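Local coordinates for protein Drep2 (Drosophila melanogaster, PDB 4D2K) that probably takes part in apoptotic DNA fragmentation through its CIDE domain, a self-associating module of the family that forms higher-order assemblies, at residues 62-65 against 66-69; 14-17 against 18-22. All coordinates share one frame; numbering follows the deposited sequence.

Contact 1: 62-65 against 66-69; sequences DGEY and FRTL
T68 bonds twice to the carbonyl oxygen of Y65. T68 OG1 donates to Y65 O at 2.7 Å, in the carbonyl plane and on a lone pair, while T68 N reaches the same oxygen at 2.9 Å from well above that plane. The threonine hydroxyl can do this because chi1 is 77°, which sets OG1 between the backbone N and the carbonyl carbon and swings it back over the preceding turn; the same hydroxyl oxygen then sits above one face of the Y65 ring, over its centre. Further back, F66 N donates to D62 O and R67 N to G63 O, the regular i to i+4 bonds of a helix. T68 N also makes a weak bond to E64 O.

At the start of the helix D62, the N-cap, takes Y65 N on OD1 at 3.1 Å, nearly straight at 171°. On the outer side E64 and R67 run side by side in a long salt bridge, 3.8 Å from E64 OE2 to R67 NH2, with a water joining the same two atoms. The guanidinium, folded back by a bend at chi3, lays one face over G63 O. Packing is lighter: Y65 CE2 meets L69 CD2 at 4.2 Å, the two side chains crossing at about a right angle, and the F66 side chain packs on L12, F30 and L33. This is a short helix opened by an aspartate N-cap, which follows strand 59-60 and precedes strand 74-79 in the chain of the ubiquitin-like CIDE-N fold.

Contact 2: 14-17 against 18-22; sequences IWDS and WRNVR
R22 lies along one face of the W15 indole for most of its length. R22 CG sits 3.6 Å from the centroid of the five-membered ring, almost on its normal, a CH-pi contact, and the guanidinium continues over the six-membered ring with R22 CZ 3.9 Å from that centroid, a cation-pi stack with the planes 15° apart. The arginine is extended from CG to NE, which lets aliphatic chain and charged end follow the indole in turn. What holds the guanidinium flat is R19 O: R22 NE and NH2 both donate to it, side-on, at 2.9 and 3.1 Å, with the oxygen in the guanidinium plane. With an alanine in place of W15, the R22 side chain would probably lose the surface it lies on, leaving its cation without an aromatic partner.

D16 organises the turn itself. Its chi1 of 64° tucks the carboxylate between the backbone N and the carbonyl carbon, facing the amides that follow. D16 OD1 accepts from N20 N at 2.9 Å on the syn side, though tilted out of the carboxylate plane, and, weakly, from W18 N; D16 OD2 takes V21 N at 2.8 Å from above the carboxylate plane. The backbone adds R19 N to D16 O, closing a type I turn from D16 to R19, and D16 N to V21 O, beside the non-hydrogen-bonded antiparallel pair of W15 and R22.

R19, the last residue of that turn, is salt-bridged through NE to E54. The connection leads from strand 10-16 into edge strand 22-27, while on the other side strand 74-79 pairs with the W15 backbone and packs V74 and L76 against its side chain.

In the fold
Contact 2 comes first along the chain, at the turn between strands 10-16 and 22-27; contact 1 follows later, on helix 63-67 after strand 59-60. Their centres are about 21 Å apart, on opposite sides of the chain's centre, and their nearest atoms are still about 9 Å from each other. Strand 10-16 links them within the single CIDE-N domain: contact 2 lies at its far end, while R10 and L12 near its start touch F66, and R10 also bonds to R67 O. Strand 10-16 thus leads into the turn at its far end, while residues near its start contact the short helix, two local elements of the same compact ubiquitin-like domain.

Contact 1: 62-65 against 66-69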
ATOM      1  N   ASP A  62       1.964   9.901  -3.798  1.00 45.88           N
ATOM      2  CA  ASP A  62       1.584  11.213  -3.275  1.00 46.08           C
ATOM      3  C   ASP A  62       0.137  11.249  -2.783  1.00 43.60           C
ATOM      4  O   ASP A  62      -0.681  10.409  -3.158  1.00 39.96           O
ATOM      5  CB  ASP A  62       1.825  12.314  -4.319  1.00 45.42           C
ATOM      6  CG  ASP A  62       1.224  11.979  -5.686  1.00 48.30           C
ATOM      7  OD1 ASP A  62      -0.019  11.883  -5.817  1.00 44.57           O
ATOM      8  OD2 ASP A  62       2.007  11.868  -6.658  1.00 48.33           O
ATOM      9  N   GLY A  63      -0.151  12.218  -1.918  1.00 45.89           N
ATOM     10  CA  GLY A  63      -1.492  12.434  -1.415  1.00 47.65           C
ATOM     11  C   GLY A  63      -2.569  12.641  -2.457  1.00 46.00           C
ATOM     12  O   GLY A  63      -3.721  12.279  -2.222  1.00 44.73           O
ATOM     13  N   GLU A  64      -2.236  13.243  -3.587  1.00 44.47           N
ATOM     14  CA  GLU A  64      -3.292  13.563  -4.552  1.00 48.69           C
ATOM     15  C   GLU A  64      -3.917  12.276  -5.150  1.00 41.79           C
ATOM     16  O   GLU A  64      -5.156  12.020  -5.085  1.00 42.29           O
ATOM     17  CB  GLU A  64      -2.731  14.461  -5.671  1.00 47.71           C
ATOM     18  CG  GLU A  64      -2.244  15.855  -5.206  1.00 49.54           C
ATOM     19  CD  GLU A  64      -0.830  15.833  -4.606  1.00 58.97           C
ATOM     20  OE1 GLU A  64       0.055  15.135  -5.161  1.00 58.50           O
ATOM     21  OE2 GLU A  64      -0.616  16.484  -3.557  1.00 68.58           O
ATOM     22  N   TYR A  65      -3.045  11.400  -5.632  1.00 41.68           N
ATOM     23  CA  TYR A  65      -3.540  10.176  -6.226  1.00 41.12           C
ATOM     24  C   TYR A  65      -4.125   9.305  -5.127  1.00 36.59           C
ATOM     25  O   TYR A  65      -5.130   8.651  -5.329  1.00 33.99           O
ATOM     26  CB  TYR A  65      -2.443   9.419  -6.967  1.00 38.11           C
ATOM     27  CG  TYR A  65      -3.025   8.405  -7.922  1.00 36.72           C
ATOM     28  CD1 TYR A  65      -3.428   8.786  -9.209  1.00 38.89           C
ATOM     29  CD2 TYR A  65      -3.269   7.097  -7.519  1.00 38.42           C
ATOM     30  CE1 TYR A  65      -4.007   7.875 -10.092  1.00 36.24           C
ATOM     31  CE2 TYR A  65      -3.837   6.164  -8.404  1.00 41.47           C
ATOM     32  CZ  TYR A  65      -4.199   6.569  -9.684  1.00 37.31           C
ATOM     33  OH  TYR A  65      -4.777   5.672 -10.535  1.00 36.70           O
ATOM     34  N   PHE A  66      -3.476   9.322  -3.966  1.00 38.79           N
ATOM     35  CA  PHE A  66      -3.924   8.558  -2.818  1.00 39.16           C
ATOM     36  C   PHE A  66      -5.362   8.925  -2.473  1.00 38.36           C
ATOM     37  O   PHE A  66      -6.199   8.046  -2.250  1.00 36.31           O
ATOM     38  CB  PHE A  66      -3.008   8.796  -1.607  1.00 39.34           C
ATOM     39  CG  PHE A  66      -3.625   8.361  -0.311  1.00 39.76           C
ATOM     40  CD1 PHE A  66      -3.464   7.064   0.143  1.00 38.29           C
ATOM     41  CD2 PHE A  66      -4.406   9.243   0.437  1.00 41.06           C
ATOM     42  CE1 PHE A  66      -4.065   6.643   1.325  1.00 40.15           C
ATOM     43  CE2 PHE A  66      -5.017   8.833   1.609  1.00 42.82           C
ATOM     44  CZ  PHE A  66      -4.847   7.525   2.059  1.00 43.78           C
ATOM     45  N   ARG A  67      -5.661  10.220  -2.477  1.00 39.72           N
ATOM     46  CA  ARG A  67      -6.991  10.665  -2.084  1.00 42.97           C
ATOM     47  C   ARG A  67      -7.996  10.252  -3.093  1.00 41.52           C
ATOM     48  O   ARG A  67      -9.186  10.157  -2.750  1.00 37.90           O
ATOM     49  CB  ARG A  67      -7.068  12.186  -1.893  1.00 42.89           C
ATOM     50  CG  ARG A  67      -6.410  12.670  -0.617  1.00 47.03           C
ATOM     51  CD  ARG A  67      -6.690  14.145  -0.345  1.00 48.32           C
ATOM     52  NE  ARG A  67      -5.899  15.015  -1.213  1.00 52.44           N
ATOM     53  CZ  ARG A  67      -4.600  15.250  -1.034  1.00 56.26           C
ATOM     54  NH1 ARG A  67      -3.958  14.672  -0.029  1.00 59.60           N
ATOM     55  NH2 ARG A  67      -3.938  16.057  -1.855  1.00 59.71           N
ATOM     56  N   THR A  68      -7.552   9.922  -4.316  1.00 37.77           N
ATOM     57  CA  THR A  68      -8.591   9.421  -5.246  1.00 36.20           C
ATOM     58  C   THR A  68      -8.992   7.955  -5.026  1.00 35.39           C
ATOM     59  O   THR A  68      -9.903   7.469  -5.684  1.00 33.81           O
ATOM     60  CB  THR A  68      -8.173   9.517  -6.707  1.00 39.76           C
ATOM     61  OG1 THR A  68      -7.251   8.461  -7.035  1.00 36.53           O
ATOM     62  CG2 THR A  68      -7.632  10.910  -7.007  1.00 36.23           C
ATOM     63  N   LEU A  69      -8.271   7.221  -4.176  1.00 37.05           N
ATOM     64  CA  LEU A  69      -8.540   5.784  -3.975  1.00 35.21           C
ATOM     65  C   LEU A  69      -9.861   5.476  -3.250  1.00 35.93           C
ATOM     66  O   LEU A  69     -10.121   6.036  -2.192  1.00 34.63           O
ATOM     67  CB  LEU A  69      -7.398   5.136  -3.170  1.00 32.75           C
ATOM     68  CG  LEU A  69      -6.022   5.186  -3.815  1.00 35.49           C
ATOM     69  CD1 LEU A  69      -4.973   4.481  -2.944  1.00 33.10           C
ATOM     70  CD2 LEU A  69      -6.081   4.596  -5.231  1.00 38.91           C
TER
HETATM   71  O   HOH W   1      -1.043  16.285  -0.408  1.00 57.85           O

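Contact 2: 14-17 against 18-22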
ATOM      1  N   ILE A  14      -3.765  -3.892   2.171  1.00 36.97           N
ATOM      2  CA  ILE A  14      -2.362  -3.831   1.839  1.00 37.34           C
ATOM      3  C   ILE A  14      -1.810  -5.248   1.882  1.00 39.80           C
ATOM      4  O   ILE A  14      -1.833  -5.938   2.903  1.00 38.93           O
ATOM      5  CB  ILE A  14      -1.581  -2.851   2.772  1.00 40.24           C
ATOM      6  CG1 ILE A  14      -0.147  -2.658   2.280  1.00 47.66           C
ATOM      7  CG2 ILE A  14      -1.548  -3.330   4.212  1.00 51.42           C
ATOM      8  CD1 ILE A  14      -0.019  -1.704   1.104  1.00 48.41           C
ATOM      9  N   TRP A  15      -1.399  -5.710   0.708  1.00 35.96           N
ATOM     10  CA  TRP A  15      -0.925  -7.068   0.548  1.00 36.15           C
ATOM     11  C   TRP A  15       0.558  -7.053   0.153  1.00 38.42           C
ATOM     12  O   TRP A  15       1.033  -6.094  -0.477  1.00 35.96           O
ATOM     13  CB  TRP A  15      -1.737  -7.772  -0.537  1.00 37.97           C
ATOM     14  CG  TRP A  15      -3.203  -7.905  -0.276  1.00 36.28           C
ATOM     15  CD1 TRP A  15      -3.888  -7.448   0.801  1.00 37.97           C
ATOM     16  CD2 TRP A  15      -4.171  -8.516  -1.138  1.00 33.52           C
ATOM     17  NE1 TRP A  15      -5.220  -7.752   0.679  1.00 34.76           N
ATOM     18  CE2 TRP A  15      -5.419  -8.406  -0.506  1.00 35.34           C
ATOM     19  CE3 TRP A  15      -4.102  -9.141  -2.385  1.00 37.35           C
ATOM     20  CZ2 TRP A  15      -6.601  -8.911  -1.079  1.00 36.90           C
ATOM     21  CZ3 TRP A  15      -5.283  -9.633  -2.957  1.00 36.13           C
ATOM     22  CH2 TRP A  15      -6.505  -9.513  -2.303  1.00 36.28           C
ATOM     23  N   ASP A  16       1.270  -8.151   0.403  1.00 41.20           N
ATOM     24  CA  ASP A  16       2.685  -8.161   0.048  1.00 41.05           C
ATOM     25  C   ASP A  16       2.781  -8.435  -1.443  1.00 40.18           C
ATOM     26  O   ASP A  16       1.756  -8.696  -2.085  1.00 38.83           O
ATOM     27  CB  ASP A  16       3.480  -9.168   0.890  1.00 39.76           C
ATOM     28  CG  ASP A  16       3.067 -10.614   0.664  1.00 40.68           C
ATOM     29  OD1 ASP A  16       2.591 -10.999  -0.423  1.00 46.01           O
ATOM     30  OD2 ASP A  16       3.194 -11.380   1.624  1.00 42.33           O
ATOM     31  N   SER A  17       3.992  -8.326  -1.983  1.00 42.66           N
ATOM     32  CA  SER A  17       4.253  -8.480  -3.418  1.00 44.78           C
ATOM     33  C   SER A  17       3.717  -9.786  -3.981  1.00 42.54           C
ATOM     34  O   SER A  17       3.291  -9.820  -5.120  1.00 42.74           O
ATOM     35  CB  SER A  17       5.745  -8.344  -3.718  1.00 44.77           C
ATOM     36  OG  SER A  17       6.511  -9.325  -3.048  1.00 52.81           O
ATOM     37  N   TRP A  18       3.700 -10.838  -3.171  1.00 46.10           N
ATOM     38  CA  TRP A  18       3.251 -12.164  -3.621  1.00 48.82           C
ATOM     39  C   TRP A  18       1.756 -12.390  -3.410  1.00 46.48           C
ATOM     40  O   TRP A  18       1.244 -13.451  -3.758  1.00 44.69           O
ATOM     41  CB  TRP A  18       3.986 -13.276  -2.854  1.00 53.33           C
ATOM     42  CG  TRP A  18       5.440 -13.398  -3.125  1.00 63.48           C
ATOM     43  CD1 TRP A  18       6.455 -12.900  -2.366  1.00 69.44           C
ATOM     44  CD2 TRP A  18       6.053 -14.078  -4.227  1.00 70.21           C
ATOM     45  NE1 TRP A  18       7.664 -13.218  -2.933  1.00 77.23           N
ATOM     46  CE2 TRP A  18       7.444 -13.942  -4.076  1.00 75.11           C
ATOM     47  CE3 TRP A  18       5.559 -14.787  -5.328  1.00 78.21           C
ATOM     48  CZ2 TRP A  18       8.350 -14.485  -4.982  1.00 81.43           C
ATOM     49  CZ3 TRP A  18       6.460 -15.326  -6.230  1.00 82.36           C
ATOM     50  CH2 TRP A  18       7.839 -15.172  -6.051  1.00 84.08           C
ATOM     51  N   ARG A  19       1.059 -11.401  -2.847  1.00 44.33           N
ATOM     52  CA  ARG A  19      -0.376 -11.524  -2.532  1.00 42.45           C
ATOM     53  C   ARG A  19      -0.603 -12.655  -1.514  1.00 41.74           C
ATOM     54  O   ARG A  19      -1.631 -13.331  -1.532  1.00 38.57           O
ATOM     55  CB  ARG A  19      -1.225 -11.739  -3.798  1.00 41.18           C
ATOM     56  CG  ARG A  19      -1.042 -10.672  -4.880  1.00 42.03           C
ATOM     57  CD  ARG A  19      -1.845 -11.031  -6.135  1.00 45.79           C
ATOM     58  NE  ARG A  19      -1.952  -9.910  -7.069  1.00 47.81           N
ATOM     59  CZ  ARG A  19      -1.045  -9.592  -7.993  1.00 49.14           C
ATOM     60  NH1 ARG A  19       0.038 -10.341  -8.160  1.00 45.84           N
ATOM     61  NH2 ARG A  19      -1.249  -8.539  -8.784  1.00 43.12           N
ATOM     62  N   ASN A  20       0.371 -12.818  -0.619  1.00 42.05           N
ATOM     63  CA  ASN A  20       0.355 -13.819   0.433  1.00 42.25           C
ATOM     64  C   ASN A  20      -0.109 -13.238   1.779  1.00 42.32           C
ATOM     65  O   ASN A  20      -1.177 -13.577   2.286  1.00 42.86           O
ATOM     66  CB  ASN A  20       1.763 -14.429   0.547  1.00 47.22           C
ATOM     67  CG  ASN A  20       1.839 -15.562   1.553  1.00 51.29           C
ATOM     68  OD1 ASN A  20       2.726 -15.585   2.410  1.00 59.04           O
ATOM     69  ND2 ASN A  20       0.906 -16.501   1.461  1.00 49.64           N
ATOM     70  N   VAL A  21       0.667 -12.327   2.341  1.00 39.57           N
ATOM     71  CA  VAL A  21       0.243 -11.663   3.554  1.00 40.78           C
ATOM     72  C   VAL A  21      -0.696 -10.543   3.110  1.00 42.02           C
ATOM     73  O   VAL A  21      -0.375  -9.760   2.215  1.00 39.47           O
ATOM     74  CB  VAL A  21       1.423 -11.094   4.370  1.00 42.15           C
ATOM     75  CG1 VAL A  21       0.926 -10.263   5.524  1.00 37.88           C
ATOM     76  CG2 VAL A  21       2.376 -12.226   4.833  1.00 41.97           C
ATOM     77  N   ARG A  22      -1.866 -10.506   3.737  1.00 40.43           N
ATOM     78  CA  ARG A  22      -2.969  -9.678   3.319  1.00 38.50           C
ATOM     79  C   ARG A  22      -3.509  -8.991   4.556  1.00 38.29           C
ATOM     80  O   ARG A  22      -4.016  -9.672   5.450  1.00 37.63           O
ATOM     81  CB  ARG A  22      -4.030 -10.540   2.675  1.00 39.17           C
ATOM     82  CG  ARG A  22      -3.595 -11.151   1.390  1.00 37.79           C
ATOM     83  CD  ARG A  22      -4.692 -11.963   0.783  1.00 38.10           C
ATOM     84  NE  ARG A  22      -4.230 -12.552  -0.469  1.00 37.25           N
ATOM     85  CZ  ARG A  22      -5.025 -12.894  -1.472  1.00 40.62           C
ATOM     86  NH1 ARG A  22      -6.340 -12.705  -1.370  1.00 38.40           N
ATOM     87  NH2 ARG A  22      -4.506 -13.418  -2.581  1.00 36.25           N
TER